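Long-range contacts in pinoresinol-lariciresinol reductase (Thuja plicata, PDB 1QYD), which catalyses the NADPH-dependent, enantioselective two-step reduction of (-)-pinoresinol through (-)-lariciresinol to (+)-secoisolariciresinol in lignan biosynthesis: residues Pro177-Val182 with Ser240-Asp245; Ile193-Asp198 with Ile220-Asn225; Leu214-Tyr219 with Asn289-Thr294; Ile233-Arg238 with Thr304-Leu309. All coordinates share one frame; numbering follows the deposited sequence.

Interaction 1: residues Pro177-Val182 with Ser240-Asp245; sequences PPRDKV and SEQNLD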
# COMPACT_ATOMS: atom_id res chain seq x y z
N PRO A 177 0.84 -12.01 29.51
CA PRO A 177 1.05 -10.95 30.47
C PRO A 177 2.42 -11.20 31.11
O PRO A 177 2.71 -12.33 31.48
CB PRO A 177 -0.11 -11.09 31.42
CG PRO A 177 -1.06 -12.12 30.82
CD PRO A 177 -0.09 -13.00 30.06
N PRO A 178 3.31 -10.21 31.16
CA PRO A 178 4.67 -10.41 31.63
C PRO A 178 4.92 -10.28 33.13
O PRO A 178 4.34 -9.42 33.78
CB PRO A 178 5.47 -9.43 30.81
CG PRO A 178 4.54 -8.26 30.70
CD PRO A 178 3.22 -8.96 30.42
N ARG A 179 5.79 -11.15 33.66
CA ARG A 179 6.26 -11.02 35.03
C ARG A 179 7.35 -9.93 35.10
O ARG A 179 8.03 -9.61 34.10
CB ARG A 179 6.83 -12.37 35.51
CG ARG A 179 7.09 -12.36 37.03
CD ARG A 179 7.46 -13.70 37.64
NE ARG A 179 6.32 -14.59 37.71
CZ ARG A 179 6.45 -15.91 37.51
NH1 ARG A 179 7.63 -16.45 37.23
NH2 ARG A 179 5.37 -16.69 37.58
N ASP A 180 7.45 -9.35 36.32
CA ASP A 180 8.33 -8.25 36.75
C ASP A 180 7.87 -6.89 36.26
O ASP A 180 7.30 -6.17 37.07
CB ASP A 180 9.82 -8.41 36.30
CG ASP A 180 10.65 -9.55 36.90
OD1 ASP A 180 11.73 -9.28 37.44
OD2 ASP A 180 10.24 -10.71 36.80
N LYS A 181 8.05 -6.49 34.98
CA LYS A 181 7.70 -5.16 34.48
C LYS A 181 6.43 -5.09 33.67
O LYS A 181 5.84 -6.11 33.29
CB LYS A 181 8.73 -4.59 33.54
CG LYS A 181 10.13 -4.40 34.04
CD LYS A 181 11.04 -4.71 32.85
CE LYS A 181 11.10 -6.22 32.60
NZ LYS A 181 11.98 -6.47 31.49
N VAL A 182 6.06 -3.83 33.41
CA VAL A 182 4.99 -3.45 32.51
C VAL A 182 5.28 -2.01 32.15
O VAL A 182 5.50 -1.18 33.03
CB VAL A 182 3.53 -3.46 33.08
CG1 VAL A 182 2.91 -4.83 32.86
CG2 VAL A 182 3.52 -3.09 34.56
N SER A 240 -3.00 -13.04 39.40
CA SER A 240 -1.75 -13.76 39.54
C SER A 240 -1.25 -13.72 40.99
O SER A 240 -0.53 -14.60 41.49
CB SER A 240 -0.72 -13.13 38.56
OG SER A 240 -0.48 -11.74 38.77
N GLU A 241 -1.73 -12.67 41.68
CA GLU A 241 -1.41 -12.29 43.04
C GLU A 241 0.03 -11.82 43.06
O GLU A 241 0.88 -12.35 43.77
CB GLU A 241 -1.60 -13.46 44.01
CG GLU A 241 -3.02 -13.98 44.07
CD GLU A 241 -3.11 -15.16 45.01
OE1 GLU A 241 -3.61 -14.98 46.11
OE2 GLU A 241 -2.67 -16.25 44.64
N GLN A 242 0.30 -10.84 42.20
CA GLN A 242 1.62 -10.25 42.19
C GLN A 242 1.54 -8.83 41.69
O GLN A 242 0.77 -8.51 40.79
CB GLN A 242 2.59 -11.07 41.30
CG GLN A 242 2.31 -11.20 39.81
CD GLN A 242 3.23 -12.23 39.16
OE1 GLN A 242 2.95 -13.43 39.15
NE2 GLN A 242 4.35 -11.75 38.62
N ASN A 243 2.32 -7.98 42.35
CA ASN A 243 2.42 -6.59 41.96
C ASN A 243 3.70 -6.35 41.14
O ASN A 243 4.84 -6.55 41.57
CB ASN A 243 2.42 -5.72 43.21
CG ASN A 243 2.21 -4.22 42.97
OD1 ASN A 243 1.23 -3.67 43.46
ND2 ASN A 243 3.07 -3.51 42.24
N LEU A 244 3.44 -5.92 39.91
CA LEU A 244 4.45 -5.56 38.95
C LEU A 244 5.08 -4.19 39.20
O LEU A 244 4.62 -3.33 39.95
CB LEU A 244 3.79 -5.64 37.60
CG LEU A 244 3.62 -6.93 36.79
CD1 LEU A 244 3.48 -8.18 37.62
CD2 LEU A 244 2.37 -6.71 35.95
N ASP A 245 6.23 -4.07 38.54
CA ASP A 245 7.08 -2.91 38.62
C ASP A 245 7.00 -2.10 37.34
O ASP A 245 7.63 -2.29 36.29
CB ASP A 245 8.49 -3.41 38.92
CG ASP A 245 8.66 -3.97 40.33
OD1 ASP A 245 8.27 -5.11 40.59
OD2 ASP A 245 9.17 -3.25 41.17
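Asp180 and Asp245 carry the one hydrogen bond of a small peripheral contact, in which segment 177-182, a loop running into the short strand 181-182, lies beside the segment leaving helix 229-241; the centre of the contact is about 28 Å from that of the chain. Asp245 N donates to Asp180 O at 2.8 Å in a nearly straight bond (169° at the hydrogen). Lys181 CA approaches Asp245 O at 3.4 Å in a CA-H...O contact. Apolar contact comes from Leu244: its CD2 meets Val182 CG1 at 3.7 Å, the side chains crossing at about a right angle. Leu244 also abuts a backbone oxygen, Pro178 O, 4.0 Å from its CG, and is touched by Ile233 and Trp236 of helix 229-241. An alanine in place of Leu244 would probably open a gap beside Val182 CG1 and Trp236, since the atoms beyond CB fill it. At the exposed side, the Gln242 amide and Arg179 guanidinium are nearly coplanar (19°); Gln242 NE2 comes 3.2 Å from Arg179 CG, and OE1 3.8 Å from Arg179 NE, too long for a hydrogen bond. The segments thus probably rest on a backbone bond and leucine packing, the polar pair adding mainly van der Waals contact.

Interaction 2: residues Ile193-Asp198 with Ile220-Asn225; sequences IWVDED and IRPPMN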
# COMPACT_ATOMS: atom_id res chain seq x y z
N ILE A 193 -11.37 -0.10 25.58
CA ILE A 193 -12.45 -1.07 25.62
C ILE A 193 -11.80 -2.35 25.17
O ILE A 193 -10.97 -2.36 24.28
CB ILE A 193 -13.61 -0.56 24.70
CG1 ILE A 193 -14.14 0.73 25.28
CG2 ILE A 193 -14.78 -1.55 24.63
CD1 ILE A 193 -15.19 1.38 24.43
N TRP A 194 -12.13 -3.46 25.78
CA TRP A 194 -11.41 -4.68 25.55
C TRP A 194 -12.48 -5.75 25.34
O TRP A 194 -13.36 -5.84 26.21
CB TRP A 194 -10.54 -4.92 26.80
CG TRP A 194 -9.63 -3.79 27.31
CD1 TRP A 194 -10.15 -2.70 27.97
CD2 TRP A 194 -8.27 -3.71 27.20
NE1 TRP A 194 -9.15 -1.91 28.27
CE2 TRP A 194 -8.03 -2.48 27.83
CE3 TRP A 194 -7.20 -4.44 26.69
CZ2 TRP A 194 -6.74 -1.97 27.95
CZ3 TRP A 194 -5.90 -3.93 26.82
CH2 TRP A 194 -5.67 -2.71 27.44
N VAL A 195 -12.50 -6.54 24.22
CA VAL A 195 -13.57 -7.53 23.95
C VAL A 195 -13.12 -8.92 23.51
O VAL A 195 -12.25 -9.13 22.66
CB VAL A 195 -14.57 -6.98 22.88
CG1 VAL A 195 -15.80 -7.88 22.78
CG2 VAL A 195 -15.15 -5.63 23.30
N ASP A 196 -13.72 -9.95 24.11
CA ASP A 196 -13.40 -11.33 23.78
C ASP A 196 -13.79 -11.52 22.34
O ASP A 196 -14.83 -11.03 21.89
CB ASP A 196 -14.18 -12.28 24.69
CG ASP A 196 -14.05 -13.78 24.42
OD1 ASP A 196 -13.01 -14.24 23.92
OD2 ASP A 196 -15.00 -14.51 24.73
N GLU A 197 -12.90 -12.19 21.63
CA GLU A 197 -13.09 -12.45 20.21
C GLU A 197 -14.39 -13.18 19.87
O GLU A 197 -14.97 -12.99 18.80
CB GLU A 197 -11.91 -13.22 19.72
CG GLU A 197 -10.62 -12.43 19.88
CD GLU A 197 -9.79 -12.74 21.12
OE1 GLU A 197 -10.29 -13.18 22.15
OE2 GLU A 197 -8.58 -12.55 21.01
N ASP A 198 -14.88 -14.00 20.80
CA ASP A 198 -16.16 -14.62 20.64
C ASP A 198 -17.27 -13.61 20.91
O ASP A 198 -18.31 -13.73 20.28
CB ASP A 198 -16.38 -15.78 21.58
CG ASP A 198 -15.49 -17.01 21.47
OD1 ASP A 198 -15.86 -17.96 22.16
OD2 ASP A 198 -14.48 -17.05 20.75
N ILE A 220 -19.17 -1.84 20.03
CA ILE A 220 -19.32 -2.77 21.14
C ILE A 220 -18.51 -2.00 22.18
O ILE A 220 -17.33 -1.66 22.00
CB ILE A 220 -18.69 -4.13 20.84
CG1 ILE A 220 -19.09 -4.70 19.48
CG2 ILE A 220 -19.18 -5.05 21.94
CD1 ILE A 220 -18.75 -6.18 19.21
N ARG A 221 -19.27 -1.61 23.23
CA ARG A 221 -18.74 -0.80 24.33
C ARG A 221 -19.13 -1.40 25.65
O ARG A 221 -19.83 -0.72 26.40
CB ARG A 221 -19.29 0.65 24.26
CG ARG A 221 -18.41 1.57 23.47
CD ARG A 221 -18.89 3.00 23.48
NE ARG A 221 -17.88 3.79 22.79
CZ ARG A 221 -18.01 5.10 22.55
NH1 ARG A 221 -19.07 5.83 22.90
NH2 ARG A 221 -17.00 5.71 21.95
N PRO A 222 -18.77 -2.66 26.01
CA PRO A 222 -19.46 -3.42 27.04
C PRO A 222 -19.11 -2.70 28.31
O PRO A 222 -17.93 -2.41 28.53
CB PRO A 222 -18.92 -4.78 27.02
CG PRO A 222 -18.16 -4.82 25.73
CD PRO A 222 -17.61 -3.41 25.56
N PRO A 223 -20.12 -2.30 29.08
CA PRO A 223 -19.98 -1.34 30.17
C PRO A 223 -18.78 -1.64 31.10
O PRO A 223 -17.87 -0.82 31.28
CB PRO A 223 -21.33 -1.41 30.84
CG PRO A 223 -22.29 -1.87 29.75
CD PRO A 223 -21.47 -2.88 29.01
N MET A 224 -18.76 -2.91 31.55
CA MET A 224 -17.75 -3.44 32.46
C MET A 224 -16.29 -3.41 31.98
O MET A 224 -15.36 -3.28 32.79
CB MET A 224 -18.09 -4.88 32.83
CG MET A 224 -19.23 -4.94 33.83
SD MET A 224 -19.49 -6.55 34.63
CE MET A 224 -18.14 -6.52 35.78
N ASN A 225 -16.12 -3.51 30.66
CA ASN A 225 -14.81 -3.52 30.07
C ASN A 225 -14.44 -2.17 29.53
O ASN A 225 -13.64 -2.13 28.59
CB ASN A 225 -14.74 -4.54 28.96
CG ASN A 225 -15.17 -5.95 29.33
OD1 ASN A 225 -15.78 -6.21 30.38
ND2 ASN A 225 -14.84 -6.88 28.42
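Trp194 presents its edge to Asn225: the backbone O of Asn225 lies in the plane of the indole, 3.6 Å from Trp194 CD1, while Trp194 NE1 is bonded to Leu227 O. The Asn225 amide binds the neighbouring strand. Its ND2 donates to Trp194 O at 2.9 Å with an N-H...O angle of 170°, and the acceptor sits almost exactly in the amide plane, 2° out of it. Chi1 of -54° sets CG anti to the carbonyl carbon, on the side of the backbone N. The third flat group, the Arg221 guanidinium, has Ile193 CD1 at an oblique position; its hydrogen bonds run to Phe284 O and Leu281 O, and Tyr219, Tyr282 and Phe284 offer it cation-pi contacts.

These pairs join the C-terminal end of strand 191-195, before helix 197-207, to the turn leading into strand 226-228, its antiparallel neighbour in a mixed sheet. Pro222 O accepts from Asn225 N and so closes that turn. An alanine at Asn225 would probably leave Trp194 O and Val303 O without the donor that ND2 gives both, although the backbone O beside the indole would remain. That O also meets Ile193 CA at 3.4 Å.

Beside the polar pair the contact is aliphatic. Ile193 splits its branches: CG2 touches Pro222 CD at 3.5 Å, and CD1 reaches Arg221 CG at 3.4 Å. Val195 CG2 lies 4.0 Å from Pro222 CG and 4.3 Å from Ile220 CG2, and its side chain is about 8 Å from that of Ile16, an inferred NADP(+)-binding residue.

Interaction 3: residues Leu214-Tyr219 with Asn289-Thr294; sequences LNKTMY and NAIEAT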
# COMPACT_ATOMS: atom_id res chain seq x y z
N LEU A 214 -29.16 -0.91 10.57
CA LEU A 214 -29.23 -0.54 9.17
C LEU A 214 -28.62 0.82 8.86
O LEU A 214 -29.17 1.88 9.21
CB LEU A 214 -30.68 -0.54 8.76
CG LEU A 214 -31.16 -1.27 7.53
CD1 LEU A 214 -32.68 -1.18 7.59
CD2 LEU A 214 -30.53 -0.72 6.24
N ASN A 215 -27.48 0.76 8.16
CA ASN A 215 -26.66 1.90 7.75
C ASN A 215 -25.96 2.64 8.88
O ASN A 215 -25.21 3.60 8.67
CB ASN A 215 -27.50 2.90 6.91
CG ASN A 215 -27.95 2.39 5.54
OD1 ASN A 215 -27.22 1.75 4.77
ND2 ASN A 215 -29.18 2.68 5.15
N LYS A 216 -26.17 2.12 10.09
CA LYS A 216 -25.60 2.57 11.34
C LYS A 216 -24.28 1.86 11.69
O LYS A 216 -24.02 0.72 11.28
CB LYS A 216 -26.61 2.32 12.45
CG LYS A 216 -27.77 3.29 12.57
CD LYS A 216 -28.49 3.01 13.89
CE LYS A 216 -29.49 4.07 14.33
NZ LYS A 216 -30.24 3.69 15.52
N THR A 217 -23.43 2.58 12.48
CA THR A 217 -22.17 2.02 12.99
C THR A 217 -22.50 1.31 14.30
O THR A 217 -23.25 1.85 15.12
CB THR A 217 -21.09 3.12 13.25
OG1 THR A 217 -20.88 3.81 11.99
CG2 THR A 217 -19.76 2.55 13.72
N MET A 218 -22.02 0.08 14.49
CA MET A 218 -22.31 -0.69 15.69
C MET A 218 -21.07 -0.75 16.53
O MET A 218 -20.11 -1.42 16.17
CB MET A 218 -22.73 -2.12 15.35
CG MET A 218 -23.16 -2.79 16.63
SD MET A 218 -23.21 -4.58 16.49
CE MET A 218 -24.86 -4.69 17.00
N TYR A 219 -21.08 -0.01 17.64
CA TYR A 219 -19.98 0.01 18.60
C TYR A 219 -20.20 -1.09 19.65
O TYR A 219 -21.32 -1.35 20.08
CB TYR A 219 -19.92 1.36 19.31
CG TYR A 219 -19.60 2.57 18.44
CD1 TYR A 219 -18.33 2.72 17.88
CD2 TYR A 219 -20.56 3.55 18.19
CE1 TYR A 219 -18.04 3.84 17.09
CE2 TYR A 219 -20.27 4.67 17.41
CZ TYR A 219 -19.01 4.81 16.86
OH TYR A 219 -18.71 5.91 16.09
N ASN A 289 -26.19 8.37 13.93
CA ASN A 289 -25.91 7.38 12.87
C ASN A 289 -25.00 6.27 13.43
O ASN A 289 -23.92 5.95 12.90
CB ASN A 289 -25.21 8.06 11.64
CG ASN A 289 -26.05 8.55 10.44
OD1 ASN A 289 -26.21 7.86 9.43
ND2 ASN A 289 -26.57 9.79 10.44
N ALA A 290 -25.48 5.65 14.52
CA ALA A 290 -24.76 4.64 15.27
C ALA A 290 -25.57 3.98 16.37
O ALA A 290 -26.63 4.49 16.71
CB ALA A 290 -23.54 5.23 15.94
N ILE A 291 -25.12 2.82 16.88
CA ILE A 291 -25.69 2.11 18.03
C ILE A 291 -24.60 1.44 18.89
O ILE A 291 -23.41 1.52 18.58
CB ILE A 291 -26.70 0.94 17.70
CG1 ILE A 291 -26.18 -0.04 16.68
CG2 ILE A 291 -28.00 1.56 17.32
CD1 ILE A 291 -26.03 0.39 15.23
N GLU A 292 -24.99 0.81 20.01
CA GLU A 292 -24.09 0.05 20.87
C GLU A 292 -24.55 -1.42 20.85
O GLU A 292 -25.72 -1.72 21.11
CB GLU A 292 -24.15 0.60 22.29
CG GLU A 292 -23.00 0.24 23.25
CD GLU A 292 -22.95 -1.16 23.86
OE1 GLU A 292 -22.17 -1.99 23.38
OE2 GLU A 292 -23.67 -1.39 24.83
N ALA A 293 -23.64 -2.36 20.61
CA ALA A 293 -23.97 -3.76 20.52
C ALA A 293 -24.57 -4.42 21.73
O ALA A 293 -25.44 -5.27 21.59
CB ALA A 293 -22.74 -4.53 20.15
N THR A 294 -24.14 -3.99 22.92
CA THR A 294 -24.57 -4.56 24.20
C THR A 294 -25.91 -4.06 24.70
O THR A 294 -26.62 -4.82 25.34
CB THR A 294 -23.48 -4.30 25.23
OG1 THR A 294 -22.33 -4.84 24.61
CG2 THR A 294 -23.73 -4.88 26.61
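Ile291, Lys216 and Tyr219 have the three largest shares of the buried surface, together nearly half, where strands 217-219 and 290-292 run side by side in a three-stranded parallel sheet, their short axes 24° apart. Ile291 supplies both backbone and side chain. Its N donates to Thr217 O at 2.7 Å, and its O accepts from Tyr219 N at 2.9 Å, the alternation expected of parallel strands. Chi1 of 50° places CG1 between the backbone N and carbonyl carbon, a crowded position; chi2 of -70° then sets CD1, which lies 3.4 Å from Lys216 CB. Lys216, extended beyond CG, crosses Ile291 at about a right angle, with its CD 3.8 Å from Ile291 CG2.

Tyr219 lies on the other face of the sheet, with Thr217 and Ala290. Thr217 CG2 stands over one ring face, offset toward the rim, while Ala290 CB touches CE2 obliquely at 3.6 Å; the hydroxyl makes a weak bond to Asp120. The Thr217 side chain lies about 4 Å from that of Arg142, which is inferred to bind NADP(+).

Beyond the strands, Ala293 N donates to Tyr219 O as helix 293-296 begins. Glu292 caps that helix: its OE1 accepts Thr294 N at 2.8 Å from above the carboxylate plane, and Thr294 OG1 through its syn lone pair.

Interaction 4: residues Ile233-Arg238 with Thr304-Leu309; sequences IQIWER and TMDSYL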
# COMPACT_ATOMS: atom_id res chain seq x y z
N ILE A 233 -4.02 -4.03 34.00
CA ILE A 233 -2.82 -4.50 34.66
C ILE A 233 -3.26 -4.90 36.04
O ILE A 233 -2.76 -5.90 36.52
CB ILE A 233 -1.77 -3.44 34.81
CG1 ILE A 233 -1.37 -2.88 33.45
CG2 ILE A 233 -0.58 -4.07 35.50
CD1 ILE A 233 -0.15 -1.95 33.29
N GLN A 234 -4.21 -4.16 36.62
CA GLN A 234 -4.71 -4.44 37.96
C GLN A 234 -5.55 -5.67 38.17
O GLN A 234 -5.58 -6.18 39.30
CB GLN A 234 -5.49 -3.27 38.46
CG GLN A 234 -4.57 -2.22 39.05
CD GLN A 234 -5.33 -0.99 39.50
OE1 GLN A 234 -4.86 0.14 39.33
NE2 GLN A 234 -6.52 -1.17 40.07
N ILE A 235 -6.24 -6.13 37.12
CA ILE A 235 -6.97 -7.40 37.16
C ILE A 235 -5.94 -8.52 37.10
O ILE A 235 -6.17 -9.58 37.68
CB ILE A 235 -7.94 -7.46 35.95
CG1 ILE A 235 -9.03 -6.39 36.11
CG2 ILE A 235 -8.56 -8.85 35.85
CD1 ILE A 235 -9.82 -5.99 34.84
N TRP A 236 -4.79 -8.31 36.42
CA TRP A 236 -3.75 -9.33 36.38
C TRP A 236 -3.14 -9.44 37.76
O TRP A 236 -3.02 -10.53 38.32
CB TRP A 236 -2.57 -9.03 35.41
CG TRP A 236 -1.72 -10.30 35.17
CD1 TRP A 236 -2.32 -11.52 34.97
CD2 TRP A 236 -0.35 -10.42 35.13
NE1 TRP A 236 -1.38 -12.40 34.81
CE2 TRP A 236 -0.20 -11.79 34.90
CE3 TRP A 236 0.77 -9.63 35.26
CZ2 TRP A 236 1.06 -12.39 34.80
CZ3 TRP A 236 2.04 -10.22 35.16
CH2 TRP A 236 2.20 -11.59 34.93
N GLU A 237 -2.80 -8.27 38.32
CA GLU A 237 -2.23 -8.18 39.64
C GLU A 237 -3.14 -8.91 40.59
O GLU A 237 -2.70 -9.90 41.17
CB GLU A 237 -2.08 -6.73 40.05
CG GLU A 237 -0.73 -6.25 39.56
CD GLU A 237 -0.45 -4.77 39.58
OE1 GLU A 237 0.54 -4.43 38.95
OE2 GLU A 237 -1.16 -3.96 40.19
N ARG A 238 -4.43 -8.53 40.61
CA ARG A 238 -5.40 -9.19 41.47
C ARG A 238 -5.48 -10.70 41.25
O ARG A 238 -5.80 -11.45 42.19
CB ARG A 238 -6.78 -8.56 41.26
CG ARG A 238 -7.87 -9.13 42.16
CD ARG A 238 -9.30 -8.92 41.66
NE ARG A 238 -9.76 -9.87 40.63
CZ ARG A 238 -10.15 -11.15 40.90
NH1 ARG A 238 -10.14 -11.68 42.14
NH2 ARG A 238 -10.61 -11.90 39.89
N THR A 304 -15.91 -10.45 30.79
CA THR A 304 -15.19 -9.37 31.45
C THR A 304 -13.69 -9.70 31.38
O THR A 304 -13.31 -10.84 31.10
CB THR A 304 -15.72 -9.26 32.91
OG1 THR A 304 -15.36 -10.41 33.68
CG2 THR A 304 -17.23 -9.18 32.88
N MET A 305 -12.81 -8.70 31.59
CA MET A 305 -11.37 -8.95 31.54
C MET A 305 -10.82 -9.73 32.74
O MET A 305 -9.68 -10.15 32.80
CB MET A 305 -10.68 -7.63 31.39
CG MET A 305 -11.23 -6.89 30.20
SD MET A 305 -11.24 -8.03 28.81
CE MET A 305 -9.53 -7.87 28.50
N ASP A 306 -11.67 -9.93 33.74
CA ASP A 306 -11.45 -10.72 34.92
C ASP A 306 -11.64 -12.13 34.46
O ASP A 306 -10.74 -12.95 34.55
CB ASP A 306 -12.48 -10.31 35.98
CG ASP A 306 -12.31 -8.88 36.51
OD1 ASP A 306 -12.58 -7.91 35.79
OD2 ASP A 306 -11.88 -8.74 37.66
N SER A 307 -12.79 -12.46 33.88
CA SER A 307 -13.02 -13.80 33.39
C SER A 307 -12.17 -14.20 32.18
O SER A 307 -11.81 -15.37 32.03
CB SER A 307 -14.50 -13.87 33.14
OG SER A 307 -15.15 -13.51 34.36
N TYR A 308 -11.80 -13.24 31.32
CA TYR A 308 -10.87 -13.47 30.22
C TYR A 308 -9.45 -13.66 30.75
O TYR A 308 -8.76 -14.60 30.34
CB TYR A 308 -10.89 -12.30 29.24
CG TYR A 308 -10.18 -12.60 27.92
CD1 TYR A 308 -10.93 -13.12 26.88
CD2 TYR A 308 -8.81 -12.38 27.73
CE1 TYR A 308 -10.34 -13.44 25.66
CE2 TYR A 308 -8.21 -12.69 26.50
CZ TYR A 308 -8.99 -13.22 25.47
OH TYR A 308 -8.44 -13.55 24.25
N LEU A 309 -8.95 -12.80 31.67
CA LEU A 309 -7.63 -13.00 32.25
C LEU A 309 -7.56 -14.20 33.21
O LEU A 309 -6.51 -14.83 33.33
CB LEU A 309 -7.20 -11.66 32.92
CG LEU A 309 -6.70 -10.59 31.91
CD1 LEU A 309 -6.71 -9.23 32.54
CD2 LEU A 309 -5.26 -10.85 31.50
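Helix 229-241 packs against the short C-terminal helix 305-309 through Ile235, which projects toward Met305, Asp306 and Leu309. The short axes approach to 9.7 Å and cross at -55°. Ile235 divides its contacts between its branches: CG2 meets Leu309 CD1 at 3.8 Å and Met305 O at 3.5 Å, while CD1 touches Met305 CB at 3.9 Å. The same CD1 lies 3.5 Å from Asp306 OD1, where the Asp306 side chain crosses Ile235 at about a right angle.

Arg238, one turn along from Ile235, faces the same aspartate. Its CG is anti to the backbone N (chi1 -177°) and the chain bends at chi3, bringing NE to 3.8 Å from Asp306 OD2: a long salt bridge, with no hydrogen bond, whose attraction is probably modest. Leu309 is covered further by Val232 and Leu239 of the long helix, while Tyr308 OH hydrogen-bonds to Glu197 OE1. At its start the short helix is capped by Thr304, whose OG1 accepts from Ser307 N at 3.3 Å.

The arrangement is that of a short C-terminal helix packed across a longer one, with an isoleucine at its apolar centre and a long ion pair on the exposed side.

From the N terminus, segment 177-182 opens first and meets 240-245, so interaction 1 spans the whole of interaction 2, whose loop runs from 193-198 to 220-225. Segment 214-219 begins inside both, yet its partner 289-294 comes after both have closed, so interaction 3 crosses each. Interaction 4 opens at 233-238, after interaction 2 has closed, and crosses interactions 1 and 3. Spatially, interactions 1 and 4 share helix 229-241, where Trp236 meets Pro178 and Leu244. Interaction 2 bridges interactions 3 and 4: Arg221 N reaches Glu292 in interaction 3, and Glu197 meets Tyr308 in interaction 4. Interactions 1 and 3 stay apart, about 23 Å between nearest atoms.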